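Side-chain contacts in bacterial regulatory proteins, tetR family (Corynebacterium glutamicum, PDB 3AQT), which represses transcription as a TetR-family regulator, probably by binding DNA through a helix-turn-helix domain, and takes up resorcinol as its inducer: residues Q42-E45 against Q46-R50; I145-G148 against A149-P152; L166-G169 against L170-R174; A215-L218 against R219-G222; L135-R138 against I139-G142. All blocks are in the same frame, centred on the assembly; numbering follows the deposited sequence.

In the fold
All five are local contacts within helices or at their ends. Interaction 1, on helix 41-62, lies at the surface, its centre about 25 Å from that of the chain, and sets a buried threonine, bonded to a carbonyl, beside partly exposed arginines. The other four belong to the ligand-binding part. Interactions 5 and 2 begin and end helix 138-146, one as an N-terminal turn with an aspartate beside a tryptophan, the other as a water-bridged turn into helix 150-157. Interactions 3 and 4 close helices 159-171 and 209-220 with glycine-containing turns and touch through Leu166 and Val221; interaction 4 is the buried one and reaches the second subunit, whereas interaction 3 keeps a polar outer side.

Interaction 1: residues Q42-E45 against Q46-R50; sequences QKRE and QTRAR
Lys43 O is gripped twice by Thr47 in this turn of helix 41-62, taking one hydrogen bond from the hydroxyl and one from the amide. Thr47 OG1 lies 2.7 Å from Lys43 O and Thr47 N lies 3.0 Å from the same oxygen. The two donors arrive from opposite faces of the carbonyl plane, the hydroxyl 36° out of it. With OG1 beside its own backbone N (chi1 -60°), the threonine turns its hydroxyl back along the helix, where a carbonyl one turn earlier satisfies this polar atom of a buried residue. The regular backbone bonds Gln46 N to Gln42 O, Arg48 N to Arg44 O and Ala49 N to Glu45 O accompany it.

Around this centre the side chains make van der Waals contacts. Gln46 CG rests against the carbonyl oxygens of the preceding turn, 3.3 Å from Lys43 O. Arg44 and Arg48 run side by side and point the same way; Arg48 CD sits over one face of the Arg44 guanidinium, offset toward its rim, and the two guanidinium planes are 46° apart. Arg44 NH2 comes within 4.1 Å of Arg48 NE, so the two positive charges are near each other. Arg48 NE also makes a weak hydrogen bond to Tyr86 O.

Lys43, Arg44 and Thr47 all touch Tyr86, while Arg48 packs on Phe87. The contact thus joins the beginning of helix 41-62 to the segment at the end of the predicted helix-turn-helix, between helices 69-75 and 90-111.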
loop_
_atom_site.group_PDB
_atom_site.type_symbol
_atom_site.label_atom_id
_atom_site.label_comp_id
_atom_site.label_asym_id
_atom_site.label_seq_id
_atom_site.Cartn_x
_atom_site.Cartn_y
_atom_site.Cartn_z
ATOM N N GLN B 42 29.594 9.017 -21.138
ATOM C CA GLN B 42 29.983 7.634 -20.889
ATOM C C GLN B 42 30.517 7.495 -19.469
ATOM O O GLN B 42 30.307 6.480 -18.809
ATOM C CB GLN B 42 31.056 7.198 -21.889
ATOM C CG GLN B 42 31.435 5.730 -21.789
ATOM C CD GLN B 42 32.542 5.346 -22.759
ATOM O OE1 GLN B 42 33.653 5.874 -22.690
ATOM N NE2 GLN B 42 32.241 4.427 -23.671
ATOM N N LYS B 43 31.221 8.524 -19.015
ATOM C CA LYS B 43 31.789 8.557 -17.672
ATOM C C LYS B 43 30.657 8.552 -16.654
ATOM O O LYS B 43 30.712 7.847 -15.647
ATOM C CB LYS B 43 32.636 9.821 -17.505
ATOM C CG LYS B 43 33.051 10.144 -16.077
ATOM C CD LYS B 43 33.765 11.489 -16.030
ATOM C CE LYS B 43 34.162 11.878 -14.614
ATOM N NZ LYS B 43 34.829 13.212 -14.587
ATOM N N ARG B 44 29.634 9.353 -16.927
ATOM C CA ARG B 44 28.470 9.445 -16.059
ATOM C C ARG B 44 27.740 8.100 -16.020
ATOM O O ARG B 44 27.267 7.665 -14.970
ATOM C CB ARG B 44 27.529 10.539 -16.573
ATOM C CG ARG B 44 26.203 10.629 -15.836
ATOM C CD ARG B 44 25.214 11.509 -16.589
ATOM N NE ARG B 44 23.852 11.360 -16.078
ATOM C CZ ARG B 44 23.418 11.846 -14.918
ATOM N NH1 ARG B 44 24.237 12.525 -14.127
ATOM N NH2 ARG B 44 22.161 11.645 -14.544
ATOM N N GLU B 45 27.661 7.446 -17.174
ATOM C CA GLU B 45 26.998 6.157 -17.284
ATOM C C GLU B 45 27.618 5.094 -16.388
ATOM O O GLU B 45 26.908 4.423 -15.635
ATOM C CB GLU B 45 27.012 5.683 -18.739
ATOM C CG GLU B 45 25.835 6.191 -19.567
ATOM C CD GLU B 45 26.071 6.066 -21.065
ATOM O OE1 GLU B 45 26.647 5.042 -21.497
ATOM O OE2 GLU B 45 25.670 6.988 -21.811
ATOM N N GLN B 46 28.936 4.935 -16.457
ATOM C CA GLN B 46 29.591 3.933 -15.627
ATOM C C GLN B 46 29.657 4.329 -14.151
ATOM O O GLN B 46 29.700 3.464 -13.280
ATOM C CB GLN B 46 30.995 3.617 -16.152
ATOM C CG GLN B 46 31.898 4.822 -16.295
ATOM C CD GLN B 46 33.362 4.429 -16.415
ATOM O OE1 GLN B 46 33.718 3.507 -17.168
ATOM N NE2 GLN B 46 34.223 5.130 -15.678
ATOM N N THR B 47 29.662 5.628 -13.869
ATOM C CA THR B 47 29.703 6.092 -12.487
ATOM C C THR B 47 28.377 5.765 -11.810
ATOM O O THR B 47 28.366 5.305 -10.666
ATOM C CB THR B 47 29.978 7.611 -12.393
ATOM O OG1 THR B 47 31.241 7.903 -13.002
ATOM C CG2 THR B 47 30.030 8.054 -10.940
ATOM N N ARG B 48 27.260 6.000 -12.505
ATOM C CA ARG B 48 25.953 5.674 -11.930
ATOM C C ARG B 48 25.957 4.185 -11.625
ATOM O O ARG B 48 25.554 3.760 -10.541
ATOM C CB ARG B 48 24.795 5.988 -12.894
ATOM C CG ARG B 48 24.479 7.472 -13.043
ATOM C CD ARG B 48 23.319 7.751 -14.000
ATOM N NE ARG B 48 22.005 7.727 -13.350
ATOM C CZ ARG B 48 21.233 6.647 -13.217
ATOM N NH1 ARG B 48 21.629 5.466 -13.691
ATOM N NH2 ARG B 48 20.056 6.747 -12.608
ATOM N N ALA B 49 26.430 3.396 -12.581
ATOM C CA ALA B 49 26.494 1.956 -12.418
ATOM C C ALA B 49 27.326 1.577 -11.197
ATOM O O ALA B 49 26.927 0.711 -10.404
ATOM C CB ALA B 49 27.076 1.327 -13.671
ATOM N N ARG B 50 28.478 2.229 -11.038
ATOM C CA ARG B 50 29.361 1.954 -9.911
ATOM C C ARG B 50 28.761 2.386 -8.589
ATOM O O ARG B 50 28.980 1.740 -7.558
ATOM C CB ARG B 50 30.708 2.636 -10.118
ATOM C CG ARG B 50 31.498 2.046 -11.254
ATOM C CD ARG B 50 32.762 2.824 -11.511
ATOM N NE ARG B 50 33.429 2.349 -12.716
ATOM C CZ ARG B 50 34.566 2.851 -13.191
ATOM N NH1 ARG B 50 35.165 3.851 -12.554
ATOM N NH2 ARG B 50 35.108 2.349 -14.295
#

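Interaction 2: residues I145-G148 against A149-P152; sequences IQMG and AAHP
Selenomethionine Met147 folds its side chain over Ala150, with CE 3.7 Å from Ala150 CA and 4.0 Å from Ala150 CB. Closer to the backbone, Met147 CG passes 3.8 Å from Ala149 N. The chain leaves with CG anti to the backbone N (chi1 -173°) and bends only at its last torsion (chi3 68°), which swings the methyl group over the start of the next helix.

Alongside this apolar contact the backbone makes a type I beta turn from Met147 to Ala150. It is closed by a weak hydrogen bond, Ala150 N to Met147 O at 3.4 Å. A water molecule bridges the next step: it donates to Gly148 O at 2.7 Å and accepts from His151 N at 3.0 Å, linking two backbone groups that do not bond directly. Ala149 occupies the N-cap position of helix 150-157.

Further out, Met147 packs on Leu94 and Ala98 of helix 90-111, and Ala149 meets Glu91 and Gln95 of the same helix. The His151 ring leads away from the turn; its NE2 is hydrogen-bonded to Thr185, and it packs on Ala193 of the second subunit.

Ala149 at the N-cap offers no side-chain cap, and the water accepts from the first-turn amide of His151. The link between helices 138-146 and 150-157 therefore combines a weak backbone closure, a solvent bridge and apolar cover from one selenomethionine.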
loop_
_atom_site.group_PDB
_atom_site.type_symbol
_atom_site.label_atom_id
_atom_site.label_comp_id
_atom_site.label_asym_id
_atom_site.label_seq_id
_atom_site.Cartn_x
_atom_site.Cartn_y
_atom_site.Cartn_z
ATOM N N ILE B 145 9.997 -1.037 4.192
ATOM C CA ILE B 145 9.711 -0.176 5.335
ATOM C C ILE B 145 10.136 1.271 5.100
ATOM O O ILE B 145 9.287 2.157 5.019
ATOM C CB ILE B 145 10.386 -0.711 6.625
ATOM C CG1 ILE B 145 11.892 -0.878 6.403
ATOM C CG2 ILE B 145 9.753 -2.040 7.028
ATOM C CD1 ILE B 145 12.696 -1.421 7.599
ATOM N N GLN B 146 11.443 1.505 4.976
ATOM C CA GLN B 146 11.978 2.851 4.760
ATOM C C GLN B 146 11.818 3.423 3.349
ATOM O O GLN B 146 12.482 4.402 3.004
ATOM C CB GLN B 146 13.469 2.902 5.117
ATOM C CG GLN B 146 13.789 2.959 6.598
ATOM C CD GLN B 146 14.237 1.624 7.142
ATOM O OE1 GLN B 146 15.114 0.974 6.575
ATOM N NE2 GLN B 146 13.643 1.207 8.254
HETATM N N MSE B 147 10.959 2.832 2.527
HETATM C CA MSE B 147 10.786 3.346 1.170
HETATM C C MSE B 147 9.307 3.434 0.795
HETATM O O MSE B 147 8.615 2.418 0.665
HETATM C CB MSE B 147 11.563 2.465 0.174
HETATM C CG MSE B 147 11.612 2.985 -1.275
HETATM SE SE MSE B 147 12.855 2.007 -2.456
HETATM C CE MSE B 147 11.922 0.308 -2.550
ATOM N N GLY B 148 8.826 4.664 0.637
ATOM C CA GLY B 148 7.433 4.874 0.283
ATOM C C GLY B 148 7.206 4.679 -1.200
ATOM O O GLY B 148 6.072 4.546 -1.659
ATOM N N ALA B 149 8.299 4.669 -1.951
ATOM C CA ALA B 149 8.222 4.486 -3.383
ATOM C C ALA B 149 8.339 3.005 -3.729
ATOM O O ALA B 149 8.548 2.650 -4.888
ATOM C CB ALA B 149 9.328 5.286 -4.078
ATOM N N ALA B 150 8.199 2.139 -2.730
ATOM C CA ALA B 150 8.284 0.701 -2.974
ATOM C C ALA B 150 7.242 0.281 -4.007
ATOM O O ALA B 150 7.545 -0.440 -4.952
ATOM C CB ALA B 150 8.071 -0.073 -1.685
ATOM N N HIS B 151 6.017 0.756 -3.832
ATOM C CA HIS B 151 4.943 0.407 -4.745
ATOM C C HIS B 151 5.256 0.748 -6.197
ATOM O O HIS B 151 5.137 -0.102 -7.074
ATOM C CB HIS B 151 3.644 1.091 -4.325
ATOM C CG HIS B 151 2.450 0.619 -5.093
ATOM N ND1 HIS B 151 1.837 -0.591 -4.844
ATOM C CD2 HIS B 151 1.791 1.164 -6.144
ATOM C CE1 HIS B 151 0.854 -0.771 -5.708
ATOM N NE2 HIS B 151 0.807 0.279 -6.508
ATOM N N PRO B 152 5.648 2.001 -6.478
ATOM C CA PRO B 152 5.961 2.382 -7.864
ATOM C C PRO B 152 7.086 1.537 -8.474
ATOM O O PRO B 152 7.045 1.205 -9.660
ATOM C CB PRO B 152 6.356 3.859 -7.742
ATOM C CG PRO B 152 5.623 4.323 -6.530
ATOM C CD PRO B 152 5.756 3.163 -5.576
HETATM O O HOH W 1 4.960 2.102 -1.329
#

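Interaction 3: residues L166-G169 against L170-R174; sequences LLHG and LETGR
Gly169 O meets Arg174 N at 2.9 Å in a weak hydrogen bond where helix 159-171 gives way to a turn. This is the compact side of the contact. Gly169 is buried, and Arg174 CB lies against its carbonyl oxygen at 3.5 Å. Gly173, with positive phi (72°), carries the chain round, and Gly169 is also backbone-bonded to Phe175. The last regular helical bonds come just before: Leu170 N to Leu166 O, Glu171 N to Leu167 O and Thr172 N to His168 O. Leu166 points into the fold, packed on Phe123 and on Leu180, Ala183 and Thr184 of helix 180-199; its side chain is about 6 Å from the bound resorcinol.

The outer side is more exposed and polar. Even so, Glu171, with CG beside its backbone N (chi1 -56°), lays that carbon close to the preceding turn, 3.0 Å from Leu167 O. A bend at chi2 (-80°) then brings the carboxylate over to the leucine; the two side chains cross at an angle, with Glu171 OE2 3.5 Å from Leu167 CD1. Beside this pair, the methyl of Thr172 approaches the imidazole of His168 obliquely, CG2 to CE1 at 3.8 Å. Both His168 and Thr172 also lean on Pro119.

Arg174 sends its guanidinium away from the helix, to salt bridges with Asp118 and Glu227. Two acidic partners probably hold its positive charge firmly in place. Chemically, the helix end is probably held by backbone bonds within the turn and by this ion pairing beyond it, whereas across the contact the exposed Glu171 and His168 side chains make van der Waals contacts and no hydrogen bond.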
loop_
_atom_site.group_PDB
_atom_site.type_symbol
_atom_site.label_atom_id
_atom_site.label_comp_id
_atom_site.label_asym_id
_atom_site.label_seq_id
_atom_site.Cartn_x
_atom_site.Cartn_y
_atom_site.Cartn_z
ATOM N N LEU B 166 -1.511 -13.078 -14.266
ATOM C CA LEU B 166 -2.937 -12.933 -14.020
ATOM C C LEU B 166 -3.743 -13.043 -15.310
ATOM O O LEU B 166 -4.799 -13.669 -15.330
ATOM C CB LEU B 166 -3.226 -11.601 -13.336
ATOM C CG LEU B 166 -2.756 -11.506 -11.880
ATOM C CD1 LEU B 166 -3.062 -10.105 -11.347
ATOM C CD2 LEU B 166 -3.443 -12.581 -11.024
ATOM N N LEU B 167 -3.252 -12.438 -16.387
ATOM C CA LEU B 167 -3.945 -12.511 -17.665
ATOM C C LEU B 167 -4.046 -13.969 -18.095
ATOM O O LEU B 167 -5.064 -14.414 -18.620
ATOM C CB LEU B 167 -3.191 -11.732 -18.737
ATOM C CG LEU B 167 -3.806 -11.894 -20.132
ATOM C CD1 LEU B 167 -5.266 -11.430 -20.108
ATOM C CD2 LEU B 167 -2.990 -11.107 -21.150
ATOM N N HIS B 168 -2.961 -14.701 -17.877
ATOM C CA HIS B 168 -2.891 -16.114 -18.212
ATOM C C HIS B 168 -4.014 -16.858 -17.473
ATOM O O HIS B 168 -4.772 -17.620 -18.072
ATOM C CB HIS B 168 -1.506 -16.636 -17.807
ATOM C CG HIS B 168 -1.329 -18.109 -17.987
ATOM N ND1 HIS B 168 -2.113 -18.857 -18.839
ATOM C CD2 HIS B 168 -0.445 -18.972 -17.431
ATOM C CE1 HIS B 168 -1.720 -20.118 -18.798
ATOM N NE2 HIS B 168 -0.711 -20.215 -17.951
ATOM N N GLY B 169 -4.129 -16.610 -16.171
ATOM C CA GLY B 169 -5.160 -17.258 -15.383
ATOM C C GLY B 169 -6.569 -16.857 -15.787
ATOM O O GLY B 169 -7.521 -17.617 -15.614
ATOM N N LEU B 170 -6.707 -15.653 -16.324
ATOM C CA LEU B 170 -8.007 -15.168 -16.751
ATOM C C LEU B 170 -8.409 -15.895 -18.035
ATOM O O LEU B 170 -9.548 -16.339 -18.179
ATOM C CB LEU B 170 -7.938 -13.661 -16.991
ATOM C CG LEU B 170 -9.249 -12.917 -17.208
ATOM C CD1 LEU B 170 -10.141 -13.076 -15.981
ATOM C CD2 LEU B 170 -8.955 -11.442 -17.458
ATOM N N GLU B 171 -7.455 -16.030 -18.952
ATOM C CA GLU B 171 -7.688 -16.693 -20.228
ATOM C C GLU B 171 -8.079 -18.161 -20.067
ATOM O O GLU B 171 -8.858 -18.678 -20.858
ATOM C CB GLU B 171 -6.436 -16.611 -21.106
ATOM C CG GLU B 171 -5.923 -15.206 -21.374
ATOM C CD GLU B 171 -6.685 -14.500 -22.464
ATOM O OE1 GLU B 171 -6.675 -15.005 -23.603
ATOM O OE2 GLU B 171 -7.291 -13.445 -22.195
ATOM N N THR B 172 -7.536 -18.839 -19.060
ATOM C CA THR B 172 -7.859 -20.247 -18.861
ATOM C C THR B 172 -9.047 -20.485 -17.929
ATOM O O THR B 172 -9.318 -21.628 -17.546
ATOM C CB THR B 172 -6.657 -21.033 -18.297
ATOM O OG1 THR B 172 -6.368 -20.584 -16.967
ATOM C CG2 THR B 172 -5.436 -20.838 -19.180
ATOM N N GLY B 173 -9.745 -19.411 -17.560
ATOM C CA GLY B 173 -10.887 -19.533 -16.671
ATOM C C GLY B 173 -10.538 -19.851 -15.223
ATOM O O GLY B 173 -11.424 -20.132 -14.413
ATOM N N ARG B 174 -9.253 -19.818 -14.888
ATOM C CA ARG B 174 -8.813 -20.102 -13.526
ATOM C C ARG B 174 -9.129 -18.935 -12.588
ATOM O O ARG B 174 -9.437 -19.140 -11.419
ATOM C CB ARG B 174 -7.309 -20.360 -13.506
ATOM C CG ARG B 174 -6.779 -20.956 -12.210
ATOM C CD ARG B 174 -7.271 -22.377 -12.026
ATOM N NE ARG B 174 -6.449 -23.137 -11.087
ATOM C CZ ARG B 174 -6.919 -23.712 -9.982
ATOM N NH1 ARG B 174 -8.205 -23.605 -9.670
ATOM N NH2 ARG B 174 -6.109 -24.420 -9.206
#

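Interaction 4: residues A215-L218 against R219-G222; sequences AAML and RMVG
A Schellman motif ends helix 209-220 here, where Arg219 and Met220 bond back to Ala215 and Ala216. Gly222, with positive phi (97°), is its C-prime residue, and Val223 N to Leu218 O and Gly222 N to Arg219 O are its defining bonds.

The remaining hydrogen bonds are those of a closing helix. Arg219 N reaches Ala215 O at 2.8 Å and Met220 N reaches Ala216 O at 2.9 Å. Val221 N is shared between Met217 O at 3.1 Å and, more weakly, Leu218 O.

The one charged side chain, Arg219, runs back along the helix and then bends (chi3 -85°), which brings one guanidinium face over Ala215 O, offset toward the rim; Arg219 NH2 lies 3.9 Å from Ala215 CB. NH1 is hydrogen-bonded to Ala225 O of its own chain. At the dimer interface, Met220 O also accepts a hydrogen bond from Arg219 NH1 of the second subunit. Arg219 packs as well on Glu178 of the second subunit, which would probably favour its positive charge.

The apolar contacts spread in several directions. The selenomethionines Met217 and Met220 run alongside each other, though the detail of their ends is doubtful; Met217 packs on Phe123 and Leu127, two residues of the resorcinol pocket, while Met220 meets Met220 of the second subunit. Leu218 instead faces Ala120, Ala124 and helix 225-231. Val221 packs on Phe175 and Ile177, and its CG2, placed between the backbone N and carbonyl carbon, lies 3.2 Å from Leu218 O.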
loop_
_atom_site.group_PDB
_atom_site.type_symbol
_atom_site.label_atom_id
_atom_site.label_comp_id
_atom_site.label_asym_id
_atom_site.label_seq_id
_atom_site.Cartn_x
_atom_site.Cartn_y
_atom_site.Cartn_z
ATOM N N ALA B 215 -2.752 -17.212 -0.382
ATOM C CA ALA B 215 -4.131 -17.693 -0.436
ATOM C C ALA B 215 -5.105 -16.530 -0.575
ATOM O O ALA B 215 -6.033 -16.575 -1.386
ATOM C CB ALA B 215 -4.456 -18.498 0.811
ATOM N N ALA B 216 -4.889 -15.482 0.216
ATOM C CA ALA B 216 -5.757 -14.308 0.168
ATOM C C ALA B 216 -5.730 -13.664 -1.212
ATOM O O ALA B 216 -6.763 -13.198 -1.703
ATOM C CB ALA B 216 -5.342 -13.295 1.228
HETATM N N MSE B 217 -4.558 -13.636 -1.843
HETATM C CA MSE B 217 -4.464 -13.041 -3.170
HETATM C C MSE B 217 -5.165 -13.934 -4.185
HETATM O O MSE B 217 -5.765 -13.436 -5.149
HETATM C CB MSE B 217 -3.001 -12.808 -3.570
HETATM C CG MSE B 217 -2.286 -11.715 -2.765
HETATM SE SE MSE B 217 -3.257 -10.012 -2.637
HETATM C CE MSE B 217 -3.551 -9.701 -4.510
ATOM N N LEU B 218 -5.105 -15.249 -3.960
ATOM C CA LEU B 218 -5.764 -16.196 -4.852
ATOM C C LEU B 218 -7.262 -16.008 -4.737
ATOM O O LEU B 218 -7.980 -16.043 -5.732
ATOM C CB LEU B 218 -5.393 -17.646 -4.507
ATOM C CG LEU B 218 -4.023 -18.113 -5.011
ATOM C CD1 LEU B 218 -3.784 -19.561 -4.647
ATOM C CD2 LEU B 218 -3.966 -17.943 -6.517
ATOM N N ARG B 219 -7.743 -15.807 -3.517
ATOM C CA ARG B 219 -9.170 -15.596 -3.343
ATOM C C ARG B 219 -9.569 -14.279 -4.006
ATOM O O ARG B 219 -10.616 -14.181 -4.646
ATOM C CB ARG B 219 -9.530 -15.597 -1.856
ATOM C CG ARG B 219 -9.539 -16.990 -1.251
ATOM C CD ARG B 219 -10.167 -17.002 0.123
ATOM N NE ARG B 219 -9.201 -16.664 1.155
ATOM C CZ ARG B 219 -8.487 -17.559 1.826
ATOM N NH1 ARG B 219 -8.644 -18.852 1.576
ATOM N NH2 ARG B 219 -7.609 -17.155 2.737
HETATM N N MSE B 220 -8.711 -13.273 -3.883
HETATM C CA MSE B 220 -8.990 -11.985 -4.486
HETATM C C MSE B 220 -9.183 -12.086 -5.990
HETATM O O MSE B 220 -9.942 -11.309 -6.562
HETATM C CB MSE B 220 -7.867 -10.992 -4.193
HETATM C CG MSE B 220 -8.189 -9.596 -4.695
HETATM SE SE MSE B 220 -6.720 -8.375 -4.557
HETATM C CE MSE B 220 -5.956 -8.726 -6.308
ATOM N N VAL B 221 -8.501 -13.033 -6.637
ATOM C CA VAL B 221 -8.656 -13.184 -8.081
ATOM C C VAL B 221 -9.659 -14.256 -8.532
ATOM O O VAL B 221 -9.642 -14.689 -9.692
ATOM C CB VAL B 221 -7.293 -13.395 -8.799
ATOM C CG1 VAL B 221 -6.515 -12.085 -8.784
ATOM C CG2 VAL B 221 -6.492 -14.504 -8.138
ATOM N N GLY B 222 -10.529 -14.680 -7.618
ATOM C CA GLY B 222 -11.571 -15.624 -7.983
ATOM C C GLY B 222 -11.414 -17.106 -7.733
ATOM O O GLY B 222 -12.098 -17.910 -8.364
#

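Interaction 5: residues L135-R138 against I139-G142; sequences LEDR and IWGG
The carbonyl of Asp137 receives the amides of Trp140 and Gly141 as helix 138-146 begins, with Asp137 at the N-cap position. The bond from Gly141 N to Asp137 O, 3.0 Å long, is nearly straight (170° at the hydrogen) and lies almost along the C=O axis; that from Trp140 N is weak. Gly142 N to Arg138 O, at 3.2 Å, carries the helical pattern into the next turn.

Asp137 contributes no capping bond through its side chain. With CG beside the backbone N (chi1 -79°), it runs alongside Trp140, both pointing the same way, and the carboxylate and indole planes stand 67° apart. Arg138 turns off in another direction, its NE hydrogen-bonded to Ala60 O.

Trp140 is buried among helices of the ligand-binding part. Its ring meets Phe102 edge-to-face and His133 at an inclined angle, and it packs on Leu130, a residue of the resorcinol pocket. The indole thereby ties the start of helix 138-146 to helices 90-111 and 119-134. On its Asp137 side, Trp140 CD1 is 3.3 Å from Asp137 CB and 3.7 Å from Asp137 OD2.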
loop_
_atom_site.group_PDB
_atom_site.type_symbol
_atom_site.label_atom_id
_atom_site.label_comp_id
_atom_site.label_asym_id
_atom_site.label_seq_id
_atom_site.Cartn_x
_atom_site.Cartn_y
_atom_site.Cartn_z
ATOM N N LEU B 135 11.509 -11.500 4.329
ATOM C CA LEU B 135 11.805 -11.833 5.712
ATOM C C LEU B 135 13.210 -12.384 5.881
ATOM O O LEU B 135 13.617 -12.717 6.994
ATOM C CB LEU B 135 10.796 -12.860 6.232
ATOM C CG LEU B 135 9.327 -12.534 5.950
ATOM C CD1 LEU B 135 8.444 -13.612 6.565
ATOM C CD2 LEU B 135 8.977 -11.154 6.504
ATOM N N GLU B 136 13.958 -12.480 4.788
ATOM C CA GLU B 136 15.307 -13.025 4.867
ATOM C C GLU B 136 16.407 -12.094 4.369
ATOM O O GLU B 136 17.546 -12.208 4.802
ATOM C CB GLU B 136 15.364 -14.359 4.121
ATOM C CG GLU B 136 14.592 -15.481 4.817
ATOM C CD GLU B 136 14.460 -16.730 3.956
ATOM O OE1 GLU B 136 15.471 -17.133 3.341
ATOM O OE2 GLU B 136 13.352 -17.312 3.901
ATOM N N ASP B 137 16.075 -11.180 3.462
ATOM C CA ASP B 137 17.067 -10.239 2.940
ATOM C C ASP B 137 17.008 -8.911 3.678
ATOM O O ASP B 137 16.014 -8.186 3.598
ATOM C CB ASP B 137 16.854 -9.985 1.447
ATOM C CG ASP B 137 17.411 -11.093 0.578
ATOM O OD1 ASP B 137 16.996 -12.257 0.762
ATOM O OD2 ASP B 137 18.261 -10.798 -0.293
ATOM N N ARG B 138 18.084 -8.603 4.394
ATOM C CA ARG B 138 18.192 -7.368 5.157
ATOM C C ARG B 138 17.796 -6.192 4.287
ATOM O O ARG B 138 16.965 -5.370 4.663
ATOM C CB ARG B 138 19.636 -7.179 5.618
ATOM C CG ARG B 138 19.867 -6.007 6.550
ATOM C CD ARG B 138 21.353 -5.745 6.707
ATOM N NE ARG B 138 22.114 -6.969 6.960
ATOM C CZ ARG B 138 22.106 -7.642 8.109
ATOM N NH1 ARG B 138 21.374 -7.207 9.130
ATOM N NH2 ARG B 138 22.829 -8.749 8.238
ATOM N N ILE B 139 18.402 -6.130 3.110
ATOM C CA ILE B 139 18.160 -5.053 2.167
ATOM C C ILE B 139 16.701 -4.995 1.711
ATOM O O ILE B 139 16.152 -3.911 1.531
ATOM C CB ILE B 139 19.132 -5.184 0.958
ATOM C CG1 ILE B 139 19.196 -3.871 0.186
ATOM C CG2 ILE B 139 18.702 -6.322 0.048
ATOM C CD1 ILE B 139 20.172 -2.951 0.710
ATOM N N TRP B 140 16.071 -6.156 1.539
ATOM C CA TRP B 140 14.670 -6.212 1.117
ATOM C C TRP B 140 13.758 -5.635 2.184
ATOM O O TRP B 140 12.928 -4.769 1.904
ATOM C CB TRP B 140 14.244 -7.651 0.828
ATOM C CG TRP B 140 14.559 -8.102 -0.559
ATOM C CD1 TRP B 140 15.796 -8.196 -1.131
ATOM C CD2 TRP B 140 13.620 -8.485 -1.565
ATOM N NE1 TRP B 140 15.681 -8.610 -2.433
ATOM C CE2 TRP B 140 14.356 -8.794 -2.727
ATOM C CE3 TRP B 140 12.222 -8.595 -1.598
ATOM C CZ2 TRP B 140 13.748 -9.205 -3.914
ATOM C CZ3 TRP B 140 11.613 -9.002 -2.777
ATOM C CH2 TRP B 140 12.378 -9.303 -3.923
ATOM N N GLY B 141 13.908 -6.128 3.408
ATOM C CA GLY B 141 13.092 -5.629 4.494
ATOM C C GLY B 141 13.197 -4.122 4.552
ATOM O O GLY B 141 12.232 -3.431 4.863
ATOM N N GLY B 142 14.381 -3.609 4.243
ATOM C CA GLY B 142 14.587 -2.177 4.260
ATOM C C GLY B 142 13.796 -1.478 3.173
ATOM O O GLY B 142 13.345 -0.352 3.366
#